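Local coordinates for fructooligosaccharide ABC transporter substrate-binding protein FusA (Streptococcus pneumoniae, PDB 5G5Y) that binds short- and long-chain fructooligosaccharides, preferring tetrasaccharides and larger, and delivers them to an ABC importer, at residues Pro371-Leu374 with Arg375-Glu379; Thr9-Ser12 with Pro13-Lys17. All coordinates share one frame; numbering follows the deposited sequence.

Contact 1: residues Pro371-Leu374 with Arg375-Glu379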
loop_
_atom_site.group_PDB
_atom_site.type_symbol
_atom_site.label_atom_id
_atom_site.label_comp_id
_atom_site.label_asym_id
_atom_site.label_seq_id
_atom_site.Cartn_x
_atom_site.Cartn_y
_atom_site.Cartn_z
ATOM N N PRO A 371 -18.860 -6.378 9.742
ATOM C CA PRO A 371 -18.053 -5.622 8.760
ATOM C C PRO A 371 -16.933 -4.813 9.394
ATOM O O PRO A 371 -15.845 -4.719 8.836
ATOM C CB PRO A 371 -19.073 -4.681 8.113
ATOM C CG PRO A 371 -20.403 -5.299 8.384
ATOM C CD PRO A 371 -20.281 -5.970 9.712
ATOM N N ALA A 372 -17.190 -4.236 10.561
ATOM C CA ALA A 372 -16.203 -3.392 11.217
ATOM C C ALA A 372 -15.123 -4.173 12.009
ATOM O O ALA A 372 -13.994 -3.707 12.140
ATOM C CB ALA A 372 -16.911 -2.387 12.126
ATOM N N GLU A 373 -15.474 -5.341 12.539
ATOM C CA GLU A 373 -14.693 -5.972 13.605
ATOM C C GLU A 373 -14.330 -7.439 13.424
ATOM O O GLU A 373 -13.432 -7.930 14.131
ATOM C CB GLU A 373 -15.492 -5.886 14.910
ATOM C CG GLU A 373 -15.969 -4.485 15.257
ATOM C CD GLU A 373 -16.600 -4.392 16.637
ATOM O OE1 GLU A 373 -16.851 -5.440 17.299
ATOM O OE2 GLU A 373 -16.842 -3.243 17.054
ATOM N N LEU A 374 -15.045 -8.152 12.562
ATOM C CA LEU A 374 -14.935 -9.598 12.561
ATOM C C LEU A 374 -13.540 -10.047 12.077
ATOM O O LEU A 374 -12.976 -11.019 12.605
ATOM C CB LEU A 374 -16.027 -10.227 11.739
ATOM C CG LEU A 374 -15.993 -11.757 11.675
ATOM C CD1 LEU A 374 -16.156 -12.339 13.076
ATOM C CD2 LEU A 374 -17.073 -12.224 10.723
ATOM N N ARG A 375 -12.963 -9.312 11.124
ATOM C CA ARG A 375 -11.630 -9.678 10.620
ATOM C C ARG A 375 -10.604 -9.575 11.772
ATOM O O ARG A 375 -9.833 -10.511 12.032
ATOM C CB ARG A 375 -11.209 -8.808 9.455
ATOM C CG ARG A 375 -9.819 -9.169 8.966
ATOM C CD ARG A 375 -9.288 -8.208 7.914
ATOM N NE ARG A 375 -7.952 -8.641 7.469
ATOM C CZ ARG A 375 -7.237 -8.046 6.506
ATOM N NH1 ARG A 375 -7.718 -6.993 5.865
ATOM N NH2 ARG A 375 -6.040 -8.514 6.165
ATOM N N GLN A 376 -10.629 -8.451 12.473
ATOM C CA GLN A 376 -9.724 -8.226 13.610
ATOM C C GLN A 376 -9.873 -9.256 14.713
ATOM O O GLN A 376 -8.902 -9.569 15.376
ATOM C CB GLN A 376 -9.939 -6.853 14.222
ATOM C CG GLN A 376 -9.340 -5.692 13.495
ATOM C CD GLN A 376 -9.962 -4.430 14.050
ATOM O OE1 GLN A 376 -9.598 -4.002 15.149
ATOM N NE2 GLN A 376 -10.993 -3.901 13.364
ATOM N N LYS A 377 -11.099 -9.740 14.926
ATOM C CA LYS A 377 -11.365 -10.746 15.938
ATOM C C LYS A 377 -10.907 -12.149 15.581
ATOM O O LYS A 377 -10.679 -12.951 16.493
ATOM C CB LYS A 377 -12.863 -10.796 16.287
ATOM C CG LYS A 377 -13.415 -9.550 16.946
ATOM C CD LYS A 377 -14.911 -9.782 17.196
ATOM C CE LYS A 377 -15.646 -8.582 17.735
ATOM N NZ LYS A 377 -17.115 -8.830 17.674
ATOM N N THR A 378 -10.766 -12.447 14.276
ATOM C CA THR A 378 -10.625 -13.832 13.781
ATOM C C THR A 378 -9.369 -14.124 12.944
ATOM O O THR A 378 -8.972 -15.281 12.858
ATOM C CB THR A 378 -11.897 -14.288 13.015
ATOM O OG1 THR A 378 -12.111 -13.522 11.816
ATOM C CG2 THR A 378 -13.159 -14.154 13.942
ATOM N N GLU A 379 -8.793 -13.103 12.305
ATOM C CA GLU A 379 -7.529 -13.234 11.579
ATOM C C GLU A 379 -6.380 -13.484 12.555
ATOM O O GLU A 379 -6.488 -13.222 13.764
ATOM C CB GLU A 379 -7.201 -11.942 10.779
ATOM C CG GLU A 379 -6.687 -10.805 11.662
ATOM C CD GLU A 379 -6.642 -9.431 10.976
ATOM O OE1 GLU A 379 -6.403 -9.363 9.756
ATOM O OE2 GLU A 379 -6.853 -8.404 11.667
HETATM O O HOH W 1 -14.437 -7.571 9.272
HETATM O O HOH W 2 -11.936 -5.902 11.672
#
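A water that Arg375 N donates to, 2.9 Å away, donates in turn to Pro371 O. Gln376 repeats this: a second water accepts from both Gln376 N and Gln376 NE2 and donates to Ala372 O. Two successive i to i+4 backbone links are thus hydrated, while Gln376 OE1 is hydrogen-bonded to Ser12 OG. At Lys377 the direct link returns, N donating to Glu373 O in the carbonyl plane at 3.1 Å. The extended Lys377 chain runs back across that oxygen, its CG 3.2 Å from Glu373 O, and ends in a salt bridge whose hydrogen bond, Lys377 NZ to Glu373 OE1, is weak at 3.4 Å. In Thr378, chi1 of 65° brings OG1 back to donate to Leu374 O at 2.8 Å, from 38° above the carbonyl plane, and CG2 lies against Leu374 CD1 at 3.6 Å. Glu379 leaves helical geometry, yet its N bonds Arg375 O, and its OE1 makes a salt bridge with Arg375 NE, the hydrogen bond bent (124°) and weak. The short helix 370-378 and its C-terminal end thus carry the substrate-binding Arg375 and Glu379, the Arg375 side chain about 4 Å from those of substrate-binding Trp340 and Glu123.

Contact 2: residues Thr9-Ser12 with Pro13-Lys17; sequences TASS and PLSPK
Ser12 turns OG away from its own N (chi1 161°), which carries the hydroxyl forward to Leu14, whereas Ser15 holds OG between its N and carbonyl carbon (chi1 65°) and so faces back to Ser12. The two serines bracket a type I beta turn, Ser12 to Ser15, with Pro13 and Leu14 at its corners; an ST turn is built into its first half. In the beta turn Ser15 N donates to Ser12 O at 2.9 Å, approaching from 57° out of the carbonyl plane. Ser15 OG also points at Ser12 O, modelled at 2.5 Å, unusually short for a hydrogen bond and doubtful in its exact length; the oxygen appears to take both donors. The ST turn is closed by Leu14 N, which donates to Ser12 OG at 3.0 Å; that hydroxyl also links the turn to Gln376 of helix 370-378. Pro13, with no N-H, leaves the amide of Leu14 to meet Ser12 OG. The Leu14 side chain touches Glu373, Gln376 and Lys377 of the same helix. Ser11 puts its CB 3.4 Å from Ser15 OG, while Ser11 OG is held by Asn40 and Gln42. The side chain of Ser12 lies about 5 Å from that of the substrate-binding Glu379. Beside the ST turn, Leu14 CB rests 3.4 Å from Ser12 OG.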
loop_
_atom_site.group_PDB
_atom_site.type_symbol
_atom_site.label_atom_id
_atom_site.label_comp_id
_atom_site.label_asym_id
_atom_site.label_seq_id
_atom_site.Cartn_x
_atom_site.Cartn_y
_atom_site.Cartn_z
ATOM N N THR A 9 3.557 -12.107 19.980
ATOM C CA THR A 9 2.717 -11.705 18.865
ATOM C C THR A 9 2.058 -10.348 19.089
ATOM O O THR A 9 2.057 -9.832 20.200
ATOM C CB THR A 9 1.664 -12.798 18.535
ATOM O OG1 THR A 9 1.044 -12.522 17.273
ATOM C CG2 THR A 9 0.596 -12.936 19.615
ATOM N N ALA A 10 1.526 -9.814 18.004
ATOM C CA ALA A 10 0.758 -8.600 17.991
ATOM C C ALA A 10 -0.652 -8.945 17.494
ATOM O O ALA A 10 -0.844 -9.668 16.499
ATOM C CB ALA A 10 1.407 -7.588 17.057
ATOM N N SER A 11 -1.657 -8.432 18.163
ATOM C CA SER A 11 -3.040 -8.624 17.721
ATOM C C SER A 11 -3.886 -7.422 18.057
ATOM O O SER A 11 -3.501 -6.576 18.848
ATOM C CB SER A 11 -3.651 -9.894 18.333
ATOM O OG SER A 11 -3.778 -9.785 19.749
ATOM N N SER A 12 -5.052 -7.380 17.461
ATOM C CA SER A 12 -6.024 -6.303 17.718
ATOM C C SER A 12 -6.582 -6.412 19.152
ATOM O O SER A 12 -6.817 -7.524 19.638
ATOM C CB SER A 12 -7.185 -6.387 16.718
ATOM O OG SER A 12 -8.332 -5.674 17.151
ATOM N N PRO A 13 -6.807 -5.266 19.818
ATOM C CA PRO A 13 -7.505 -5.283 21.128
ATOM C C PRO A 13 -8.909 -5.883 21.066
ATOM O O PRO A 13 -9.411 -6.319 22.080
ATOM C CB PRO A 13 -7.553 -3.808 21.556
ATOM C CG PRO A 13 -7.108 -3.005 20.392
ATOM C CD PRO A 13 -6.482 -3.903 19.354
ATOM N N LEU A 14 -9.530 -5.938 19.889
ATOM C CA LEU A 14 -10.809 -6.617 19.756
ATOM C C LEU A 14 -10.696 -8.138 19.836
ATOM O O LEU A 14 -11.714 -8.812 20.049
ATOM C CB LEU A 14 -11.476 -6.220 18.456
ATOM C CG LEU A 14 -11.765 -4.728 18.263
ATOM C CD1 LEU A 14 -12.427 -4.555 16.904
ATOM C CD2 LEU A 14 -12.655 -4.157 19.363
ATOM N N SER A 15 -9.483 -8.679 19.631
ATOM C CA SER A 15 -9.278 -10.145 19.671
ATOM C C SER A 15 -9.024 -10.630 21.097
ATOM O O SER A 15 -8.700 -9.838 21.963
ATOM C CB SER A 15 -8.119 -10.527 18.756
ATOM O OG SER A 15 -6.922 -9.988 19.238
ATOM N N PRO A 16 -9.125 -11.942 21.343
ATOM C CA PRO A 16 -8.944 -12.448 22.705
ATOM C C PRO A 16 -7.554 -12.236 23.269
ATOM O O PRO A 16 -6.579 -12.259 22.525
ATOM C CB PRO A 16 -9.243 -13.950 22.574
ATOM C CG PRO A 16 -9.992 -14.089 21.320
ATOM C CD PRO A 16 -9.525 -13.007 20.409
ATOM N N LYS A 17 -7.442 -12.040 24.584
ATOM C CA LYS A 17 -6.111 -11.855 25.197
ATOM C C LYS A 17 -5.184 -13.057 24.940
ATOM O O LYS A 17 -3.984 -12.882 24.748
ATOM C CB LYS A 17 -6.197 -11.627 26.703
ATOM C CG LYS A 17 -7.079 -10.473 27.149
ATOM C CD LYS A 17 -6.472 -9.103 26.927
ATOM C CE LYS A 17 -7.548 -8.055 26.603
ATOM N NZ LYS A 17 -7.871 -7.971 25.143
#

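How the contacts relate
From the N terminus, strand 3-10 runs out into contact 2, which closes a tight turn in the loop leading to helix 23-32. The chain then passes through most of its length before contact 1 joins successive turns of helix 370-378 and reaches its C-terminal end; it closes no loop. The two are in series, neither nested nor crossed, yet their centres are only 11 Å apart. Besides the joining Gln376-Ser12 hydrogen bond, Lys377 CG lies 3.6 Å from Leu14 O and Gln376 O packs on Ser15 CB. The loop after the first strand is thereby tied to a distant helix that carries the substrate-binding Arg375 and leads into Glu379.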